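Local coordinates for Mll7089 protein (Mesorhizobium loti, PDB 2OZ8) that is of unknown function but, as a mandelate racemase-like member of the enolase superfamily, probably binds magnesium and may act as a hydro-lyase, at residues S4-R9 with V39-E44; L270-Q275 with I293-T298; D278-G283 with V308-V313. All blocks are in the same frame, centred on the assembly; numbering follows the deposited sequence. Where two conformers were deposited one is given.

Overall arrangement
Interaction 1 lies near the surface, its centre about 28 Å from the centres of both others and not touching them. It joins the ends of two antiparallel strands in the N-terminal sheet, mainly through backbone bonds and a beta bulge. Interactions 2 and 3 are buried in the barrel, their centres about 9 Å apart, and share one beta-alpha-beta unit: interaction 2 pairs its strands 269-272 and 293-295, while interaction 3 packs helix 276-289 of that unit against the turn after helix 304-309. They touch directly, I293 N probably bonding E312 O. Interaction 2 adds a polar inner face to its backbone ladder; interaction 3 combines apolar packing with one very close oxygen pair.

Interaction 1 of 3, residues S4-R9 with V39-E44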
loop_
_atom_site.group_PDB
_atom_site.type_symbol
_atom_site.label_atom_id
_atom_site.label_comp_id
_atom_site.label_asym_id
_atom_site.label_seq_id
_atom_site.Cartn_x
_atom_site.Cartn_y
_atom_site.Cartn_z
ATOM N N SER A 4 41.321 26.898 -16.743
ATOM C CA SER A 4 39.899 26.946 -17.116
ATOM C C SER A 4 39.629 26.691 -18.618
ATOM O O SER A 4 40.540 26.838 -19.457
ATOM C CB SER A 4 39.292 28.309 -16.700
ATOM O OG SER A 4 39.168 28.375 -15.280
ATOM N N LEU A 5 38.388 26.323 -18.938
ATOM C CA LEU A 5 38.009 25.978 -20.306
ATOM C C LEU A 5 38.033 27.192 -21.246
ATOM O O LEU A 5 37.449 28.239 -20.925
ATOM C CB LEU A 5 36.625 25.301 -20.336
ATOM C CG LEU A 5 36.563 23.808 -19.965
ATOM C CD1 LEU A 5 35.176 23.412 -19.539
ATOM C CD2 LEU A 5 37.076 22.913 -21.109
ATOM N N SER A 6 38.708 27.064 -22.391
ATOM C CA SER A 6 38.772 28.187 -23.327
ATOM C C SER A 6 38.096 27.984 -24.681
ATOM O O SER A 6 37.424 28.884 -25.158
ATOM C CB SER A 6 40.196 28.666 -23.533
ATOM O OG SER A 6 41.108 27.608 -23.348
ATOM N N HIS A 7 38.298 26.823 -25.302
ATOM C CA HIS A 7 37.735 26.523 -26.616
ATOM C C HIS A 7 37.091 25.120 -26.631
ATOM O O HIS A 7 37.372 24.291 -25.755
ATOM C CB HIS A 7 38.817 26.549 -27.719
ATOM C CG HIS A 7 39.849 27.627 -27.574
ATOM N ND1 HIS A 7 39.768 28.832 -28.241
ATOM C CD2 HIS A 7 41.011 27.663 -26.877
ATOM C CE1 HIS A 7 40.824 29.571 -27.952
ATOM N NE2 HIS A 7 41.597 28.882 -27.129
ATOM N N PHE A 8 36.253 24.865 -27.645
ATOM C CA PHE A 8 35.770 23.545 -27.963
ATOM C C PHE A 8 35.971 23.209 -29.449
ATOM O O PHE A 8 36.025 24.097 -30.283
ATOM C CB PHE A 8 34.303 23.391 -27.542
ATOM C CG PHE A 8 33.330 23.970 -28.501
ATOM C CD1 PHE A 8 32.956 23.262 -29.634
ATOM C CD2 PHE A 8 32.778 25.221 -28.271
ATOM C CE1 PHE A 8 32.028 23.806 -30.567
ATOM C CE2 PHE A 8 31.857 25.794 -29.185
ATOM C CZ PHE A 8 31.487 25.078 -30.348
ATOM N N ARG A 9 36.024 21.924 -29.797
ATOM C CA ARG A 9 36.269 21.520 -31.182
ATOM C C ARG A 9 35.342 20.350 -31.529
ATOM O O ARG A 9 35.246 19.402 -30.753
ATOM C CB ARG A 9 37.735 21.114 -31.300
ATOM C CG ARG A 9 38.417 21.158 -32.691
ATOM C CD ARG A 9 39.905 20.599 -32.569
ATOM N NE ARG A 9 40.806 21.469 -31.772
ATOM C CZ ARG A 9 41.581 21.105 -30.732
ATOM N NH1 ARG A 9 41.626 19.850 -30.280
ATOM N NH2 ARG A 9 42.339 22.033 -30.137
ATOM N N VAL A 39 38.991 22.120 -24.548
ATOM C CA VAL A 39 40.371 22.582 -24.326
ATOM C C VAL A 39 40.397 23.551 -23.182
ATOM O O VAL A 39 39.613 24.496 -23.166
ATOM C CB VAL A 39 40.953 23.295 -25.592
ATOM C CG1 VAL A 39 42.449 23.440 -25.477
ATOM C CG2 VAL A 39 40.619 22.499 -26.905
ATOM N N SER A 40 41.269 23.310 -22.201
ATOM C CA SER A 40 41.472 24.311 -21.145
ATOM C C SER A 40 42.656 25.212 -21.457
ATOM O O SER A 40 43.357 25.004 -22.439
ATOM C CB SER A 40 41.595 23.677 -19.752
ATOM O OG SER A 40 42.931 23.327 -19.449
ATOM N N GLU A 41 42.900 26.207 -20.623
ATOM C CA GLU A 41 44.086 27.053 -20.851
ATOM C C GLU A 41 45.460 26.483 -20.362
ATOM O O GLU A 41 46.515 27.018 -20.676
ATOM C CB GLU A 41 43.823 28.534 -20.476
ATOM C CG GLU A 41 43.111 28.752 -19.169
ATOM C CD GLU A 41 42.316 30.072 -19.127
ATOM O OE1 GLU A 41 41.816 30.502 -20.200
ATOM O OE2 GLU A 41 42.179 30.648 -18.020
ATOM N N SER A 42 45.448 25.363 -19.651
ATOM C CA SER A 42 46.683 24.608 -19.440
ATOM C C SER A 42 47.071 23.836 -20.682
ATOM O O SER A 42 48.124 23.227 -20.725
ATOM C CB SER A 42 46.515 23.614 -18.300
ATOM O OG SER A 42 45.532 22.656 -18.631
ATOM N N GLY A 43 46.206 23.834 -21.687
ATOM C CA GLY A 43 46.485 23.121 -22.956
ATOM C C GLY A 43 45.930 21.706 -23.023
ATOM O O GLY A 43 45.899 21.113 -24.107
ATOM N N GLU A 44 45.466 21.186 -21.882
ATOM C CA GLU A 44 44.903 19.848 -21.788
ATOM C C GLU A 44 43.546 19.805 -22.456
ATOM O O GLU A 44 42.798 20.800 -22.479
ATOM C CB GLU A 44 44.837 19.324 -20.348
ATOM C CG GLU A 44 46.201 19.058 -19.675
ATOM C CD GLU A 44 46.913 17.747 -20.099
ATOM O OE1 GLU A 44 46.442 17.009 -20.993
ATOM O OE2 GLU A 44 47.972 17.431 -19.525
#
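V39 is the residue round which this strand pair is arranged. It stands on the same sheet face as H7, with their CB atoms 4.4 Å apart, and its CG1 is anti to the backbone N (chi1 -165°), which leaves CG2 beside that N. CG2 thereby meets the guanidinium of R9 obliquely, 3.7 Å from R9 NH2. R9 reaches it with a chain that bends at chi3 (-67°), and its NH1 is held by a salt bridge to E37. Opposite V39 lies a classic beta bulge: S6 and H7 both face it, and its carbonyl oxygen takes their N-H groups. S6 N gives V39 O a straight bond of 2.8 Å in the carbonyl plane, whereas H7 N reaches the same oxygen only weakly, at 3.4 Å. S6 OG adds another weak bond to it, and L5 CD2 lies 3.6 Å from V39 O. The register is completed by V39 N, which donates to H7 O at 3.0 Å from above the carbonyl plane. One step on, L5 and S40 form a non-hydrogen-bonded pair whose side chains diverge. Beyond it E41 N bonds S4 O at 2.7 Å, and the E41 side chain, extended beyond CG, meets S4 through CG, 3.2 Å from S4 O. S40 OG sits in the crowded position between backbone N and carbonyl carbon (chi1 88°), accepts from S42 N in an ST turn, and is also bonded to E117. The type I turn from S40 to G43 leads toward strand 45-52 in the N-terminal capping domain characteristic of the enolase superfamily, where the contact joins the first strand, 5-17, to the end of strand 27-40. On the buried side L5 packs on L110 and L113 of helix 103-118 and on helix 72-75, while the F8 ring meets W72 edge-to-face and touches helix 60-70.

Interaction 2 of 3, residues L270-Q275 with I293-T298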
loop_
_atom_site.group_PDB
_atom_site.type_symbol
_atom_site.label_atom_id
_atom_site.label_comp_id
_atom_site.label_asym_id
_atom_site.label_seq_id
_atom_site.Cartn_x
_atom_site.Cartn_y
_atom_site.Cartn_z
ATOM N N LEU A 270 20.692 -3.230 -12.620
ATOM C CA LEU A 270 20.466 -1.994 -13.375
ATOM C C LEU A 270 21.509 -1.849 -14.506
ATOM O O LEU A 270 22.695 -1.921 -14.193
ATOM C CB LEU A 270 20.428 -0.764 -12.436
ATOM C CG LEU A 270 20.337 0.661 -13.061
ATOM C CD1 LEU A 270 18.945 0.968 -13.512
ATOM C CD2 LEU A 270 20.748 1.699 -12.054
ATOM N N ASN A 271 21.113 -1.745 -15.796
ATOM C CA ASN A 271 22.111 -1.465 -16.868
ATOM C C ASN A 271 22.284 0.039 -17.049
ATOM O O ASN A 271 21.334 0.794 -16.960
ATOM C CB ASN A 271 21.743 -2.101 -18.214
ATOM C CG ASN A 271 22.940 -2.184 -19.206
ATOM O OD1 ASN A 271 22.921 -1.528 -20.281
ATOM N ND2 ASN A 271 23.949 -3.023 -18.887
ATOM N N VAL A 272 23.507 0.465 -17.285
ATOM C CA VAL A 272 23.768 1.878 -17.517
ATOM C C VAL A 272 24.760 2.010 -18.644
ATOM O O VAL A 272 25.338 1.026 -19.056
ATOM C CB VAL A 272 24.333 2.637 -16.255
ATOM C CG1 VAL A 272 23.422 2.468 -15.065
ATOM C CG2 VAL A 272 25.751 2.167 -15.932
ATOM N N HIS A 273 24.983 3.234 -19.087
ATOM C CA HIS A 273 25.962 3.529 -20.139
ATOM C C HIS A 273 27.055 4.447 -19.638
ATOM O O HIS A 273 27.542 4.232 -18.563
ATOM C CB HIS A 273 25.260 4.019 -21.419
ATOM C CG HIS A 273 24.576 2.904 -22.142
ATOM N ND1 HIS A 273 25.227 2.097 -23.054
ATOM C CD2 HIS A 273 23.321 2.399 -22.025
ATOM C CE1 HIS A 273 24.397 1.169 -23.490
ATOM N NE2 HIS A 273 23.231 1.336 -22.893
ATOM N N GLY A 274 27.445 5.460 -20.405
ATOM C CA GLY A 274 28.652 6.235 -20.133
ATOM C C GLY A 274 28.479 7.664 -19.655
ATOM O O GLY A 274 29.430 8.426 -19.725
ATOM N N GLN A 275 27.289 8.036 -19.143
ATOM C CA GLN A 275 27.129 9.349 -18.583
ATOM C C GLN A 275 27.880 9.386 -17.279
ATOM O O GLN A 275 27.309 9.148 -16.216
ATOM C CB GLN A 275 25.661 9.691 -18.363
ATOM C CG GLN A 275 24.841 9.701 -19.626
ATOM C CD GLN A 275 24.422 8.301 -20.056
ATOM O OE1 GLN A 275 24.791 7.282 -19.418
ATOM N NE2 GLN A 275 23.673 8.235 -21.155
ATOM N N ILE A 293 25.041 -3.494 -10.886
ATOM C CA ILE A 293 24.936 -2.639 -12.076
ATOM C C ILE A 293 25.757 -3.280 -13.142
ATOM O O ILE A 293 26.814 -3.834 -12.838
ATOM C CB ILE A 293 25.477 -1.183 -11.804
ATOM C CG1 ILE A 293 24.440 -0.379 -11.004
ATOM C CG2 ILE A 293 25.894 -0.440 -13.085
ATOM C CD1 ILE A 293 24.880 1.051 -10.644
ATOM N N SER A 294 25.262 -3.259 -14.389
ATOM C CA SER A 294 26.128 -3.646 -15.512
ATOM C C SER A 294 26.346 -2.440 -16.396
ATOM O O SER A 294 25.499 -1.611 -16.497
ATOM C CB SER A 294 25.634 -4.859 -16.281
ATOM O OG SER A 294 24.317 -4.605 -16.718
ATOM N N ILE A 295 27.549 -2.309 -16.922
ATOM C CA ILE A 295 27.882 -1.280 -17.903
ATOM C C ILE A 295 27.713 -1.819 -19.346
ATOM O O ILE A 295 28.341 -2.824 -19.736
ATOM C CB ILE A 295 29.323 -0.814 -17.680
ATOM C CG1 ILE A 295 29.558 -0.502 -16.173
ATOM C CG2 ILE A 295 29.717 0.283 -18.706
ATOM C CD1 ILE A 295 29.090 0.806 -15.603
ATOM N N GLY A 296 26.818 -1.176 -20.085
ATOM C CA GLY A 296 26.595 -1.469 -21.460
ATOM C C GLY A 296 27.615 -0.765 -22.365
ATOM O O GLY A 296 28.615 -0.165 -21.881
ATOM N N ASN A 297 27.371 -0.881 -23.679
ATOM C CA ASN A 297 28.224 -0.257 -24.673
ATOM C C ASN A 297 28.423 1.198 -24.353
ATOM O O ASN A 297 27.449 1.915 -24.163
ATOM C CB ASN A 297 27.652 -0.392 -26.073
ATOM C CG ASN A 297 27.789 -1.779 -26.594
ATOM O OD1 ASN A 297 26.832 -2.357 -27.123
ATOM N ND2 ASN A 297 28.973 -2.354 -26.424
ATOM N N THR A 298 29.690 1.586 -24.217
ATOM C CA THR A 298 30.069 2.980 -24.250
ATOM C C THR A 298 30.962 3.175 -25.473
ATOM O O THR A 298 31.713 2.273 -25.857
ATOM C CB THR A 298 30.678 3.461 -22.904
ATOM O OG1 THR A 298 31.852 2.704 -22.533
ATOM C CG2 THR A 298 29.621 3.317 -21.780
HETATM O O HOH W 1 26.092 -4.668 -19.770
#
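Strands 269-272 and 293-295 are neighbouring parallel strands of the modified TIM barrel, (beta/alpha)7beta, of the enolase superfamily, joined by helix 276-289 in a beta-alpha-beta crossover. Their ladder pairs L270 with I293, N271 with S294 and V272 with I295. N271 and S294 point to the barrel interior. N271 CB lies 3.9 Å from S294 OG, and CG, anti to the backbone N (chi1 -163°), turns the amide toward S294. At the tip OD1 faces the G296 backbone, 3.9 Å from G296 CA, while ND2 bonds S294 OG at 2.7 Å, the hydroxyl lying in the amide plane. A water accepts from N271 ND2 too, at 2.8 Å, and donates weakly to I295 O, so both amide protons are probably used and the rotation of the group is fixed. S294 OG is further gripped by N248 ND2. The apolar residues point outward: V272 CG2 touches I295 CD1 at 3.6 Å, while L270 and V272 pack on I282, and I293 on A286, of helix 276-289. Beyond the ladder, at the C-terminal mouth of the barrel, where enolase-superfamily active sites lie, G296 N donates nearly along the C=O axis to V272 O. A CB on G296 would clash with N271 OD1 and H273 CE1, which favours glycine here; likewise one on G274 with T298 CG2. The H273 imidazole turns its edge to the N297 backbone, and its NE2 is bonded to E251 OE1, whose charge would probably favour a protonated ring. H273 ND1 donates to N297 O over only 2.5 Å, with the oxygen 1° out of the ring plane.

Interaction 3 of 3, residues D278-G283 with V308-V313; sequences DVMRIG and VALPEV
Helix 276-289, in the outer layer of the barrel, packs here on the type I turn L310-V313 that leads into barrel strand 313-318, beside the subunit interface. D278 takes no part in this and bonds H103 and Q107. V279 follows, its CG1 anti to the backbone N (chi1 171°) and 3.9 Å from L310 CD1, the two chains crossing obliquely. M280 bends at chi2 (-61°) and chi3, so that its thioether end curls back over the other branch of the leucine: CE lies 3.7 Å and SD 3.8 Å from L310 CD2. R281, whose CB points away from the turn, bonds R86 O and packs on W284 of the second subunit, while I282 packs on L270 and V272 of strand 269-272. G283 CA sits 3.9 Å from L310 CD2, and a CB there would clash with that methyl, so the bare helix face lets the leucine lie close. L310 thus sends one methyl to V279 and the other between M280 and G283, just where it leaves helix 304-309; V87 of the second subunit packs on both M280 and L310. An alanine at L310 would lose both methyl branches and would probably loosen the packing of the turn against this helix and against the neighbouring subunit. E312, at the third position of the turn, places CG in the crowded position (chi1 72°) and bends at chi2, which brings its carboxyl group to the backbone of G283. G283 O and E312 OE2 are only 2.5 Å apart, consistent with a buried carboxyl that probably keeps its proton.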
loop_
_atom_site.group_PDB
_atom_site.type_symbol
_atom_site.label_atom_id
_atom_site.label_comp_id
_atom_site.label_asym_id
_atom_site.label_seq_id
_atom_site.Cartn_x
_atom_site.Cartn_y
_atom_site.Cartn_z
ATOM N N ASP A 278 26.259 10.936 -14.055
ATOM C CA ASP A 278 25.005 10.237 -13.700
ATOM C C ASP A 278 25.279 8.828 -13.160
ATOM O O ASP A 278 24.622 8.405 -12.206
ATOM C CB ASP A 278 24.032 10.105 -14.867
ATOM C CG ASP A 278 23.723 11.414 -15.554
ATOM O OD1 ASP A 278 24.106 12.486 -15.040
ATOM O OD2 ASP A 278 23.079 11.367 -16.642
ATOM N N VAL A 279 26.240 8.120 -13.792
ATOM C CA VAL A 279 26.609 6.738 -13.430
ATOM C C VAL A 279 27.211 6.620 -12.059
ATOM O O VAL A 279 26.867 5.688 -11.305
ATOM C CB VAL A 279 27.546 6.098 -14.474
ATOM C CG1 VAL A 279 28.090 4.772 -13.994
ATOM C CG2 VAL A 279 26.788 5.899 -15.789
ATOM N N MET A 280 28.105 7.537 -11.704
ATOM C CA MET A 280 28.633 7.521 -10.334
ATOM C C MET A 280 27.578 7.901 -9.286
ATOM O O MET A 280 27.593 7.409 -8.153
ATOM C CB MET A 280 29.900 8.353 -10.198
ATOM C CG MET A 280 31.047 7.871 -11.121
ATOM S SD MET A 280 31.691 6.180 -10.888
ATOM C CE MET A 280 32.255 6.383 -9.194
ATOM N N ARG A 281 26.627 8.734 -9.658
ATOM C CA ARG A 281 25.563 9.054 -8.726
ATOM C C ARG A 281 24.590 7.854 -8.567
ATOM O O ARG A 281 24.231 7.490 -7.426
ATOM C CB ARG A 281 24.815 10.320 -9.172
ATOM C CG ARG A 281 25.584 11.546 -8.879
ATOM C CD ARG A 281 25.003 12.802 -9.504
ATOM N NE ARG A 281 25.858 13.919 -9.121
ATOM C CZ ARG A 281 25.759 15.173 -9.562
ATOM N NH1 ARG A 281 24.810 15.528 -10.436
ATOM N NH2 ARG A 281 26.637 16.079 -9.110
ATOM N N ILE A 282 24.154 7.264 -9.691
ATOM C CA ILE A 282 23.260 6.115 -9.615
ATOM C C ILE A 282 23.989 4.909 -9.030
ATOM O O ILE A 282 23.381 4.073 -8.358
ATOM C CB ILE A 282 22.547 5.759 -10.972
ATOM C CG1 ILE A 282 21.268 4.987 -10.664
ATOM C CG2 ILE A 282 23.401 4.890 -11.864
ATOM C CD1 ILE A 282 20.192 5.809 -9.978
ATOM N N GLY A 283 25.301 4.839 -9.258
ATOM C CA GLY A 283 26.135 3.821 -8.617
ATOM C C GLY A 283 26.295 3.949 -7.113
ATOM O O GLY A 283 26.469 2.950 -6.450
ATOM N N VAL A 308 35.325 -0.311 -13.410
ATOM C CA VAL A 308 36.299 -0.760 -12.429
ATOM C C VAL A 308 36.151 0.049 -11.158
ATOM O O VAL A 308 36.561 -0.438 -10.129
ATOM C CB VAL A 308 37.843 -0.757 -12.907
ATOM C CG1 VAL A 308 38.049 -1.330 -14.291
ATOM C CG2 VAL A 308 38.476 0.617 -12.810
ATOM N N ALA A 309 35.591 1.269 -11.194
ATOM C CA ALA A 309 35.559 2.053 -9.955
ATOM C C ALA A 309 34.356 1.771 -9.033
ATOM O O ALA A 309 34.442 1.943 -7.817
ATOM C CB ALA A 309 35.734 3.555 -10.221
ATOM N N LEU A 310 33.234 1.350 -9.602
ATOM C CA LEU A 310 32.064 1.033 -8.749
ATOM C C LEU A 310 32.212 -0.380 -8.251
ATOM O O LEU A 310 32.589 -1.274 -9.026
ATOM C CB LEU A 310 30.741 1.182 -9.522
ATOM C CG LEU A 310 30.379 2.582 -9.993
ATOM C CD1 LEU A 310 29.238 2.491 -11.020
ATOM C CD2 LEU A 310 30.005 3.436 -8.821
ATOM N N PRO A 311 31.927 -0.600 -6.971
ATOM C CA PRO A 311 32.107 -1.974 -6.444
ATOM C C PRO A 311 30.990 -2.966 -6.858
ATOM O O PRO A 311 31.234 -4.167 -6.904
ATOM C CB PRO A 311 32.127 -1.741 -4.932
ATOM C CG PRO A 311 31.129 -0.532 -4.753
ATOM C CD PRO A 311 31.442 0.341 -5.932
ATOM N N GLU A 312 29.771 -2.467 -7.151
ATOM C CA GLU A 312 28.646 -3.335 -7.539
ATOM C C GLU A 312 28.618 -3.725 -9.007
ATOM O O GLU A 312 27.597 -4.267 -9.472
ATOM C CB GLU A 312 27.305 -2.693 -7.203
ATOM C CG GLU A 312 26.894 -1.560 -8.041
ATOM C CD GLU A 312 27.271 -0.250 -7.456
ATOM O OE1 GLU A 312 28.404 -0.101 -6.984
ATOM O OE2 GLU A 312 26.440 0.652 -7.480
ATOM N N VAL A 313 29.716 -3.427 -9.737
ATOM C CA VAL A 313 29.792 -3.739 -11.174
ATOM C C VAL A 313 30.756 -4.876 -11.377
ATOM O O VAL A 313 31.912 -4.798 -10.932
ATOM C CB VAL A 313 30.269 -2.533 -12.050
ATOM C CG1 VAL A 313 30.382 -2.961 -13.478
ATOM C CG2 VAL A 313 29.371 -1.323 -11.896
#